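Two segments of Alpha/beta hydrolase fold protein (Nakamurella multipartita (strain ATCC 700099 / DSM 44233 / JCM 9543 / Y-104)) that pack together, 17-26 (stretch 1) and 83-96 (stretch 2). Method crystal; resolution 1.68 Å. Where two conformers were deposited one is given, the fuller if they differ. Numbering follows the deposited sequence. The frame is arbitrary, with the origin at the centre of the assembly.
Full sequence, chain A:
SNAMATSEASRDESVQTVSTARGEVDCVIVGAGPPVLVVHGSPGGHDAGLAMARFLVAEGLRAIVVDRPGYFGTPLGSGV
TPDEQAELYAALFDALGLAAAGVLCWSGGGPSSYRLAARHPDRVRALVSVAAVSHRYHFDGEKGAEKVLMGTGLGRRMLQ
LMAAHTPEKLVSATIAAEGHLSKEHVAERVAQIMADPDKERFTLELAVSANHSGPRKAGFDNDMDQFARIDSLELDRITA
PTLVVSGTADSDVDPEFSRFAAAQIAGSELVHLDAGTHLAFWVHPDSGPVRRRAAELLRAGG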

# COMPACT_ATOMS: atom_id res chain seq x y z
N THR A 17 14.87 3.48 -13.59
CA THR A 17 13.97 4.45 -14.16
C THR A 17 13.45 3.88 -15.47
O THR A 17 14.26 3.45 -16.33
CB THR A 17 14.68 5.77 -14.41
OG1 THR A 17 15.20 6.23 -13.16
CG2 THR A 17 13.75 6.77 -15.06
N VAL A 18 12.15 3.83 -15.63
CA VAL A 18 11.56 3.37 -16.86
C VAL A 18 10.94 4.54 -17.57
O VAL A 18 10.01 5.16 -17.03
CB VAL A 18 10.51 2.28 -16.62
CG1 VAL A 18 9.89 1.82 -17.95
CG2 VAL A 18 11.15 1.10 -15.92
N SER A 19 11.38 4.80 -18.80
CA SER A 19 10.79 5.89 -19.58
C SER A 19 9.58 5.40 -20.32
O SER A 19 9.68 4.66 -21.30
CB SER A 19 11.71 6.49 -20.62
OG SER A 19 12.84 7.04 -20.01
N THR A 20 8.43 5.89 -19.91
CA THR A 20 7.14 5.50 -20.50
C THR A 20 6.59 6.65 -21.35
O THR A 20 7.03 7.78 -21.27
CB THR A 20 6.07 5.12 -19.45
OG1 THR A 20 5.38 6.29 -18.98
CG2 THR A 20 6.67 4.36 -18.26
N ALA A 21 5.55 6.34 -22.10
CA ALA A 21 4.91 7.33 -22.94
C ALA A 21 4.26 8.41 -22.08
O ALA A 21 4.03 9.50 -22.59
CB ALA A 21 3.87 6.68 -23.86
N ARG A 22 3.96 8.08 -20.82
CA ARG A 22 3.36 9.06 -19.88
C ARG A 22 4.39 9.78 -18.99
O ARG A 22 4.00 10.64 -18.17
CB ARG A 22 2.32 8.37 -19.03
CG ARG A 22 1.12 7.82 -19.81
CD ARG A 22 0.20 8.91 -20.35
NE ARG A 22 -0.32 9.74 -19.25
CZ ARG A 22 -1.28 10.64 -19.40
NH1 ARG A 22 -1.82 10.85 -20.62
NH2 ARG A 22 -1.71 11.36 -18.34
N GLY A 23 5.67 9.47 -19.18
CA GLY A 23 6.77 10.06 -18.40
C GLY A 23 7.62 9.01 -17.73
O GLY A 23 7.34 7.81 -17.79
N GLU A 24 8.65 9.47 -17.02
CA GLU A 24 9.52 8.56 -16.30
C GLU A 24 8.86 8.06 -15.02
O GLU A 24 8.12 8.79 -14.37
CB GLU A 24 10.86 9.25 -16.02
CG GLU A 24 11.71 9.37 -17.28
CD GLU A 24 12.99 10.18 -17.12
OE1 GLU A 24 13.36 10.53 -15.98
OE2 GLU A 24 13.62 10.47 -18.16
N VAL A 25 9.11 6.80 -14.70
CA VAL A 25 8.64 6.22 -13.43
C VAL A 25 9.72 5.33 -12.89
O VAL A 25 10.31 4.52 -13.65
CB VAL A 25 7.25 5.49 -13.53
CG1 VAL A 25 7.33 4.25 -14.41
CG2 VAL A 25 6.70 5.08 -12.17
N ASP A 26 10.03 5.46 -11.60
CA ASP A 26 11.00 4.57 -10.99
C ASP A 26 10.32 3.34 -10.43
O ASP A 26 9.19 3.40 -9.89
CB ASP A 26 11.77 5.31 -9.88
CG ASP A 26 12.85 6.21 -10.41
OD1 ASP A 26 13.00 6.43 -11.65
OD2 ASP A 26 13.61 6.71 -9.55
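Stretch 2 83-96: DEQAELYAALFDAL

Stretch 2 is helical from Asp83 to Ala95, a helix that begins earlier in the chain, and it lies across a β-hairpin formed by stretch 1. The hairpin consists of strand 17-20, a type I turn from Thr20 to Gly23, and strand 23-26. The helix runs nearly at right angles to both strands: its N-to-C direction makes 100° with strand 17-20, at a closest axial approach of 7.7 Å, and 83° with strand 23-26, at 9.6 Å. The closer approach falls on the first strand, and the backbones come nearest around the turn, where the CA of Thr20 is 5.6 Å from the CA of Ala91 and the CA of Arg22 is 5.6 Å from the CA of Leu88. Regular i to i+4 hydrogen bonds hold the helix, such as Leu92 N to Leu88 O at 2.7 Å, while the hairpin is closed by pairs such as Val18 N to Val25 O at 2.8 Å.

Apolar packing joins the two elements. Alternation along the strands turns Val18, Thr20 and Val25 toward the helix, whereas Ser19, Glu24 and Asp26 point away. Val18 CG1 lies 3.7 Å from Leu92 CD1 and 3.6 Å from Ala95 CB. Its neighbour across the hairpin, Val25, places CG1 3.9 Å from Leu92 CD1 and CG2 3.9 Å from Leu88 CD2, so the two branches of one valine meet successive leucines one helical turn apart. Leu88 and Leu92 leave the helix sideways, but their long side chains bring the ends back to the hairpin. Ala91, by contrast, points toward it, and its small methyl suits the close backbone approach: Ala91 CB is 3.6 Å from Thr20 OG1 and 3.6 Å from Arg22 CG.

Thr20 serves both the turn and the interface. Its OG1 donates to Gly23 O at 2.8 Å and accepts from Arg22 N at 2.9 Å, so the hydroxyl is satisfied within the hairpin even though it also rests 3.6 Å from Leu88 CD1. Its methyl, CG2, packs 3.7 Å from Leu92 CA. Gly23 suits the turn because its backbone angles, 124°/179°, would jam a CB against the preceding carbonyl oxygen.

Arg22 is the residue most covered by the other stretch, 103 Å² of its surface. Its chi1 to chi3 are all m, and the chain runs along the helix surface. Glu87 CG lies over one face of the guanidinium, 3.6 Å from Arg22 NE, and Glu84 CG lies at its edge, 3.8 Å from Arg22 NH2; in both cases it is the aliphatic part of the glutamate that makes the closest contact.

No direct hydrogen bond crosses the interface, but water 1 bridges it firmly, accepting from Ala21 N at 2.9 Å and donating to Ala91 O at 2.8 Å. Water 2 accepts from Arg22 NE at 2.8 Å and lies 2.8 Å from Glu84 O, to which it can donate. Together the stretches bury 551 Å².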

# COMPACT_ATOMS: atom_id res chain seq x y z
N ASP A 83 -6.38 8.97 -11.75
CA ASP A 83 -6.57 8.49 -13.12
C ASP A 83 -5.30 8.60 -13.97
O ASP A 83 -4.99 7.67 -14.74
CB ASP A 83 -7.70 9.22 -13.82
CG ASP A 83 -8.18 8.48 -15.03
OD1 ASP A 83 -8.78 7.37 -14.89
OD2 ASP A 83 -7.96 9.00 -16.13
N GLU A 84 -4.55 9.70 -13.81
CA GLU A 84 -3.25 9.83 -14.47
C GLU A 84 -2.21 8.81 -13.96
O GLU A 84 -1.39 8.34 -14.71
CB GLU A 84 -2.71 11.23 -14.32
CG GLU A 84 -3.56 12.22 -15.09
CD GLU A 84 -3.32 13.69 -14.75
OE1 GLU A 84 -2.74 14.02 -13.71
OE2 GLU A 84 -3.73 14.50 -15.57
N GLN A 85 -2.22 8.51 -12.66
CA GLN A 85 -1.34 7.48 -12.14
C GLN A 85 -1.69 6.11 -12.71
O GLN A 85 -0.78 5.37 -13.07
CB GLN A 85 -1.30 7.53 -10.60
CG GLN A 85 -0.68 8.84 -10.15
CD GLN A 85 -0.42 8.99 -8.67
OE1 GLN A 85 -0.62 8.06 -7.89
NE2 GLN A 85 0.09 10.18 -8.28
N ALA A 86 -2.98 5.78 -12.83
CA ALA A 86 -3.40 4.56 -13.53
C ALA A 86 -2.86 4.54 -14.98
O ALA A 86 -2.36 3.50 -15.47
CB ALA A 86 -4.89 4.45 -13.56
N GLU A 87 -2.97 5.68 -15.67
CA GLU A 87 -2.47 5.80 -17.04
C GLU A 87 -0.98 5.56 -17.09
O GLU A 87 -0.49 4.88 -18.01
CB GLU A 87 -2.81 7.15 -17.65
CG GLU A 87 -2.78 7.14 -19.18
CD GLU A 87 -3.85 6.23 -19.80
OE1 GLU A 87 -4.95 6.08 -19.24
OE2 GLU A 87 -3.60 5.70 -20.89
N LEU A 88 -0.26 6.01 -16.08
CA LEU A 88 1.17 5.76 -15.98
C LEU A 88 1.47 4.31 -15.78
O LEU A 88 2.37 3.79 -16.41
CB LEU A 88 1.78 6.56 -14.81
CG LEU A 88 3.28 6.48 -14.58
CD1 LEU A 88 4.08 7.01 -15.75
CD2 LEU A 88 3.69 7.22 -13.32
N TYR A 89 0.69 3.62 -14.95
CA TYR A 89 0.94 2.21 -14.73
C TYR A 89 0.74 1.40 -16.01
O TYR A 89 1.50 0.47 -16.34
CB TYR A 89 -0.01 1.59 -13.65
CG TYR A 89 -0.02 2.31 -12.31
CD1 TYR A 89 1.12 3.01 -11.87
CD2 TYR A 89 -1.13 2.25 -11.49
CE1 TYR A 89 1.12 3.66 -10.64
CE2 TYR A 89 -1.15 2.93 -10.27
CZ TYR A 89 -0.04 3.62 -9.86
OH TYR A 89 -0.04 4.32 -8.70
N ALA A 90 -0.29 1.74 -16.76
CA ALA A 90 -0.55 1.03 -18.06
C ALA A 90 0.58 1.34 -19.02
O ALA A 90 1.02 0.46 -19.77
CB ALA A 90 -1.90 1.47 -18.64
N ALA A 91 1.06 2.58 -19.01
CA ALA A 91 2.21 2.95 -19.84
C ALA A 91 3.50 2.26 -19.40
O ALA A 91 4.35 1.89 -20.22
CB ALA A 91 2.37 4.46 -19.87
N LEU A 92 3.65 2.04 -18.10
CA LEU A 92 4.74 1.25 -17.57
C LEU A 92 4.66 -0.22 -18.08
O LEU A 92 5.65 -0.77 -18.53
CB LEU A 92 4.70 1.29 -16.04
CG LEU A 92 5.71 0.39 -15.32
CD1 LEU A 92 7.16 0.59 -15.70
CD2 LEU A 92 5.51 0.57 -13.82
N PHE A 93 3.47 -0.82 -18.05
CA PHE A 93 3.29 -2.17 -18.55
C PHE A 93 3.68 -2.19 -20.04
O PHE A 93 4.40 -3.06 -20.50
CB PHE A 93 1.82 -2.59 -18.42
CG PHE A 93 1.35 -2.90 -16.98
CD1 PHE A 93 2.17 -2.78 -15.87
CD2 PHE A 93 0.04 -3.33 -16.78
CE1 PHE A 93 1.68 -3.04 -14.59
CE2 PHE A 93 -0.46 -3.62 -15.53
CZ PHE A 93 0.36 -3.45 -14.40
N ASP A 94 3.25 -1.18 -20.78
CA ASP A 94 3.64 -1.08 -22.21
C ASP A 94 5.19 -1.05 -22.34
O ASP A 94 5.78 -1.75 -23.20
CB ASP A 94 3.11 0.19 -22.88
CG ASP A 94 1.61 0.20 -23.10
OD1 ASP A 94 0.96 -0.83 -22.92
OD2 ASP A 94 1.10 1.28 -23.48
N ALA A 95 5.84 -0.25 -21.50
CA ALA A 95 7.29 -0.12 -21.52
C ALA A 95 8.05 -1.39 -21.09
O ALA A 95 9.23 -1.53 -21.42
CB ALA A 95 7.75 1.10 -20.72
N LEU A 96 7.38 -2.28 -20.36
CA LEU A 96 7.91 -3.59 -20.03
C LEU A 96 7.46 -4.66 -20.98
O LEU A 96 7.82 -5.78 -20.77
CB LEU A 96 7.53 -3.99 -18.60
CG LEU A 96 7.95 -2.98 -17.52
CD1 LEU A 96 7.38 -3.39 -16.17
CD2 LEU A 96 9.45 -2.84 -17.47
O HOH W 1 4.81 3.54 -22.47
O HOH W 2 0.16 9.77 -16.50